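Ferrichrome-binding protein (Bacillus subtilis subsp. subtilis, PDB 3G9Q) binds iron(3+)-hydroxamate complexes such as ferrichrome and coprogen and hands them to the membrane-bound permease of the FhuCBGD ABC transporter. Local coordinates at residues K146-V160 and L203-W216. Residues are numbered along the deposited sequence; the frame is centred on the assembly and turned at random.
Sequences KTISIMQTNGKDIYV and LPDFAGDYIFAGPW
T147 and D209 meet where strands 148-154 and 210-215 begin, and illustrate how a parallel pair can be fixed at one end by side chains as well as backbone. The amide N of T147 reaches D209 OD2 at 3.0 Å, on the anti side of the carboxylate, while T147 OG1 donates to the same oxygen at 2.7 Å from the opposite face of its plane. T147 OG1 sits between its backbone N and carbonyl carbon (chi1 64°), turned where it also accepts from D209 N at 3.0 Å. With D209 replaced by an alanine, the amide and hydroxyl of T147 would probably both lose their shared acceptor.

Beyond this knot, backbone bonds alternate in the parallel manner: Y210 N to T147 O, S149 N to Y210 O at 2.8 Å, F212 N to S149 O, weak bonds from M151 N to F212 O and from G214 N to M151 O, then T153 N to G214 O and W216 N to T153 O.

Apolar contacts follow the two sheet faces. On one, I148 CG1 comes to the edge of the F212 ring at F212 CD1 (4.2 Å). On the other, with CG of selenomethionine M151 between its backbone N and carbonyl carbon (chi1 42°), SE comes to 3.8 Å from L203 CD1, and the bend at chi3 lays CE against F206 CB; helix 229-232 also touches L203. W216, just past its strand, meets Y159 of the adjacent hairpin strand: Y159 CE1 lies over one face of the indole, 3.9 Å from W216 CD1, the Y159 ring and the five-membered ring 55° apart.

Within the mixed sheet of one lobe, the polar, side-chain-reinforced start probably helps set the register, while the weakly bonded middle relies more on M151 packing.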
# COMPACT_ATOMS: atom_id res chain seq x y z
N LYS A 146 -9.12 -16.33 14.74
CA LYS A 146 -8.16 -15.61 15.54
C LYS A 146 -8.14 -14.17 15.03
O LYS A 146 -8.37 -13.91 13.84
CB LYS A 146 -6.78 -16.25 15.42
CG LYS A 146 -6.23 -16.81 16.73
CD LYS A 146 -7.10 -17.89 17.32
CE LYS A 146 -6.35 -18.64 18.41
NZ LYS A 146 -5.21 -19.40 17.83
N THR A 147 -7.89 -13.24 15.94
CA THR A 147 -7.86 -11.82 15.63
C THR A 147 -6.48 -11.35 15.22
O THR A 147 -5.46 -11.96 15.56
CB THR A 147 -8.24 -11.01 16.85
OG1 THR A 147 -7.26 -11.21 17.88
CG2 THR A 147 -9.61 -11.45 17.36
N ILE A 148 -6.45 -10.25 14.50
CA ILE A 148 -5.18 -9.72 14.06
C ILE A 148 -5.15 -8.21 14.15
O ILE A 148 -6.14 -7.55 13.84
CB ILE A 148 -4.88 -10.19 12.62
CG1 ILE A 148 -3.89 -9.23 11.97
CG2 ILE A 148 -6.17 -10.32 11.83
CD1 ILE A 148 -4.42 -7.90 11.35
N SER A 149 -4.03 -7.67 14.61
CA SER A 149 -3.87 -6.23 14.77
C SER A 149 -2.89 -5.65 13.78
O SER A 149 -2.04 -6.36 13.25
CB SER A 149 -3.34 -5.88 16.17
OG SER A 149 -4.10 -6.46 17.19
N ILE A 150 -3.00 -4.36 13.54
CA ILE A 150 -2.05 -3.68 12.67
C ILE A 150 -1.67 -2.38 13.36
O ILE A 150 -2.54 -1.53 13.61
CB ILE A 150 -2.62 -3.35 11.30
CG1 ILE A 150 -3.09 -4.64 10.61
CG2 ILE A 150 -1.53 -2.63 10.48
CD1 ILE A 150 -3.94 -4.42 9.36
N MSE A 151 -0.40 -2.23 13.68
CA MSE A 151 0.03 -1.00 14.34
C MSE A 151 1.44 -0.55 14.06
O MSE A 151 2.35 -1.36 13.87
CB MSE A 151 -0.22 -1.10 15.86
CG MSE A 151 0.12 -2.43 16.53
SE MSE A 151 -0.55 -2.64 18.41
CE MSE A 151 -2.41 -3.20 18.07
N GLN A 152 1.61 0.76 14.01
CA GLN A 152 2.93 1.35 13.77
C GLN A 152 3.27 2.32 14.86
O GLN A 152 2.41 2.98 15.43
CB GLN A 152 2.98 2.05 12.42
CG GLN A 152 2.77 1.13 11.24
CD GLN A 152 2.88 1.85 9.93
OE1 GLN A 152 2.14 2.80 9.66
NE2 GLN A 152 3.83 1.42 9.11
N THR A 153 4.56 2.42 15.12
CA THR A 153 5.07 3.28 16.17
C THR A 153 5.75 4.53 15.63
O THR A 153 6.38 4.49 14.57
CB THR A 153 6.08 2.51 17.04
OG1 THR A 153 6.46 3.31 18.17
CG2 THR A 153 7.32 2.16 16.21
N ASN A 154 5.61 5.62 16.37
CA ASN A 154 6.21 6.90 16.01
C ASN A 154 6.38 7.74 17.26
O ASN A 154 5.52 8.55 17.59
CB ASN A 154 5.33 7.65 15.01
CG ASN A 154 5.91 9.00 14.64
OD1 ASN A 154 7.07 9.11 14.20
ND2 ASN A 154 5.11 10.05 14.81
N GLY A 155 7.50 7.55 17.95
CA GLY A 155 7.74 8.30 19.16
C GLY A 155 6.96 7.70 20.31
O GLY A 155 7.08 6.51 20.59
N LYS A 156 6.17 8.53 20.99
CA LYS A 156 5.37 8.07 22.12
C LYS A 156 4.00 7.56 21.66
O LYS A 156 3.35 6.77 22.35
CB LYS A 156 5.21 9.20 23.14
CG LYS A 156 6.51 9.59 23.86
CD LYS A 156 6.26 10.60 24.97
CE LYS A 156 7.55 11.03 25.68
NZ LYS A 156 8.24 9.90 26.37
N ASP A 157 3.58 8.00 20.48
CA ASP A 157 2.29 7.60 19.91
C ASP A 157 2.34 6.28 19.17
O ASP A 157 3.33 5.96 18.51
CB ASP A 157 1.79 8.68 18.95
CG ASP A 157 1.48 9.97 19.65
OD1 ASP A 157 1.40 11.02 18.96
OD2 ASP A 157 1.30 9.94 20.90
N ILE A 158 1.26 5.51 19.27
CA ILE A 158 1.14 4.23 18.59
C ILE A 158 -0.17 4.24 17.80
O ILE A 158 -1.24 4.53 18.35
CB ILE A 158 1.10 3.06 19.60
CG1 ILE A 158 2.42 3.01 20.39
CG2 ILE A 158 0.87 1.75 18.88
CD1 ILE A 158 2.38 2.16 21.65
N TYR A 159 -0.07 3.95 16.51
CA TYR A 159 -1.25 3.94 15.65
C TYR A 159 -1.78 2.51 15.43
O TYR A 159 -1.03 1.63 15.04
CB TYR A 159 -0.93 4.62 14.29
CG TYR A 159 -0.15 5.93 14.39
CD1 TYR A 159 1.20 6.00 14.00
CD2 TYR A 159 -0.76 7.10 14.87
CE1 TYR A 159 1.93 7.21 14.08
CE2 TYR A 159 -0.04 8.32 14.95
CZ TYR A 159 1.31 8.36 14.56
OH TYR A 159 2.02 9.54 14.65
N VAL A 160 -3.06 2.28 15.73
CA VAL A 160 -3.68 0.97 15.51
C VAL A 160 -4.57 1.17 14.30
O VAL A 160 -5.62 1.80 14.38
CB VAL A 160 -4.54 0.50 16.73
CG1 VAL A 160 -5.40 1.64 17.23
CG2 VAL A 160 -5.42 -0.67 16.33
N LEU A 203 -2.37 -0.66 25.09
CA LEU A 203 -1.90 -1.63 24.12
C LEU A 203 -2.52 -3.01 24.36
O LEU A 203 -3.06 -3.62 23.43
CB LEU A 203 -0.38 -1.70 24.16
CG LEU A 203 0.30 -2.09 22.85
CD1 LEU A 203 -0.07 -1.08 21.79
CD2 LEU A 203 1.80 -2.15 23.03
N PRO A 204 -2.47 -3.53 25.59
CA PRO A 204 -3.05 -4.85 25.85
C PRO A 204 -4.56 -4.89 25.60
O PRO A 204 -5.15 -5.96 25.54
CB PRO A 204 -2.75 -5.09 27.33
CG PRO A 204 -1.49 -4.31 27.54
CD PRO A 204 -1.77 -3.04 26.79
N ASP A 205 -5.17 -3.72 25.45
CA ASP A 205 -6.60 -3.65 25.22
C ASP A 205 -6.96 -3.80 23.74
O ASP A 205 -8.09 -4.13 23.39
CB ASP A 205 -7.16 -2.33 25.76
CG ASP A 205 -6.87 -2.15 27.24
OD1 ASP A 205 -7.16 -1.05 27.77
OD2 ASP A 205 -6.36 -3.10 27.87
N PHE A 206 -5.98 -3.55 22.88
CA PHE A 206 -6.20 -3.65 21.44
C PHE A 206 -5.54 -4.88 20.85
O PHE A 206 -6.12 -5.55 19.99
CB PHE A 206 -5.61 -2.42 20.75
CG PHE A 206 -6.51 -1.23 20.77
CD1 PHE A 206 -7.57 -1.13 19.88
CD2 PHE A 206 -6.26 -0.19 21.67
CE1 PHE A 206 -8.39 -0.01 19.86
CE2 PHE A 206 -7.07 0.95 21.66
CZ PHE A 206 -8.14 1.04 20.74
N ALA A 207 -4.33 -5.16 21.31
CA ALA A 207 -3.52 -6.28 20.86
C ALA A 207 -4.29 -7.57 20.61
O ALA A 207 -4.98 -8.09 21.50
CB ALA A 207 -2.40 -6.53 21.84
N GLY A 208 -4.17 -8.07 19.39
CA GLY A 208 -4.82 -9.31 19.03
C GLY A 208 -3.88 -10.49 19.15
O GLY A 208 -2.77 -10.36 19.70
N ASP A 209 -4.34 -11.63 18.63
CA ASP A 209 -3.60 -12.90 18.63
C ASP A 209 -2.37 -12.81 17.74
O ASP A 209 -1.32 -13.35 18.07
CB ASP A 209 -4.54 -14.01 18.13
CG ASP A 209 -5.75 -14.21 19.04
OD1 ASP A 209 -5.58 -14.79 20.13
OD2 ASP A 209 -6.86 -13.76 18.69
N TYR A 210 -2.52 -12.13 16.60
CA TYR A 210 -1.42 -11.92 15.67
C TYR A 210 -1.25 -10.43 15.43
O TYR A 210 -2.23 -9.70 15.35
CB TYR A 210 -1.66 -12.63 14.34
CG TYR A 210 -1.75 -14.13 14.45
CD1 TYR A 210 -2.93 -14.74 14.88
CD2 TYR A 210 -0.65 -14.94 14.15
CE1 TYR A 210 -3.02 -16.12 15.01
CE2 TYR A 210 -0.72 -16.32 14.27
CZ TYR A 210 -1.92 -16.91 14.70
OH TYR A 210 -2.01 -18.29 14.83
N ILE A 211 -0.00 -9.99 15.32
CA ILE A 211 0.26 -8.58 15.11
C ILE A 211 1.30 -8.27 14.06
O ILE A 211 2.34 -8.92 13.97
CB ILE A 211 0.73 -7.91 16.41
CG1 ILE A 211 -0.21 -8.28 17.56
CG2 ILE A 211 0.78 -6.40 16.20
CD1 ILE A 211 -1.66 -7.95 17.49
N PHE A 212 1.02 -7.27 13.24
CA PHE A 212 1.95 -6.84 12.21
C PHE A 212 2.41 -5.46 12.68
O PHE A 212 1.74 -4.47 12.42
CB PHE A 212 1.24 -6.71 10.86
CG PHE A 212 1.08 -8.00 10.14
CD1 PHE A 212 -0.11 -8.70 10.19
CD2 PHE A 212 2.14 -8.54 9.42
CE1 PHE A 212 -0.24 -9.92 9.54
CE2 PHE A 212 2.01 -9.75 8.77
CZ PHE A 212 0.82 -10.44 8.83
N ALA A 213 3.53 -5.39 13.37
CA ALA A 213 3.98 -4.09 13.85
C ALA A 213 5.27 -3.61 13.22
O ALA A 213 6.07 -4.41 12.73
CB ALA A 213 4.12 -4.10 15.36
N GLY A 214 5.45 -2.30 13.23
CA GLY A 214 6.66 -1.73 12.67
C GLY A 214 6.66 -0.23 12.83
O GLY A 214 5.67 0.35 13.28
N PRO A 215 7.77 0.43 12.48
CA PRO A 215 7.82 1.89 12.61
C PRO A 215 6.92 2.59 11.58
O PRO A 215 6.56 2.01 10.54
CB PRO A 215 9.30 2.20 12.42
CG PRO A 215 9.75 1.13 11.49
CD PRO A 215 9.08 -0.10 12.04
N TRP A 216 6.55 3.83 11.88
CA TRP A 216 5.72 4.65 11.00
C TRP A 216 6.52 5.08 9.77
O TRP A 216 5.94 5.48 8.76
CB TRP A 216 5.21 5.88 11.75
CG TRP A 216 4.34 6.74 10.92
CD1 TRP A 216 3.11 6.42 10.43
CD2 TRP A 216 4.61 8.08 10.48
NE1 TRP A 216 2.59 7.47 9.71
CE2 TRP A 216 3.50 8.51 9.73
CE3 TRP A 216 5.69 8.95 10.66
CZ2 TRP A 216 3.43 9.78 9.15
CZ3 TRP A 216 5.62 10.22 10.08
CH2 TRP A 216 4.50 10.62 9.33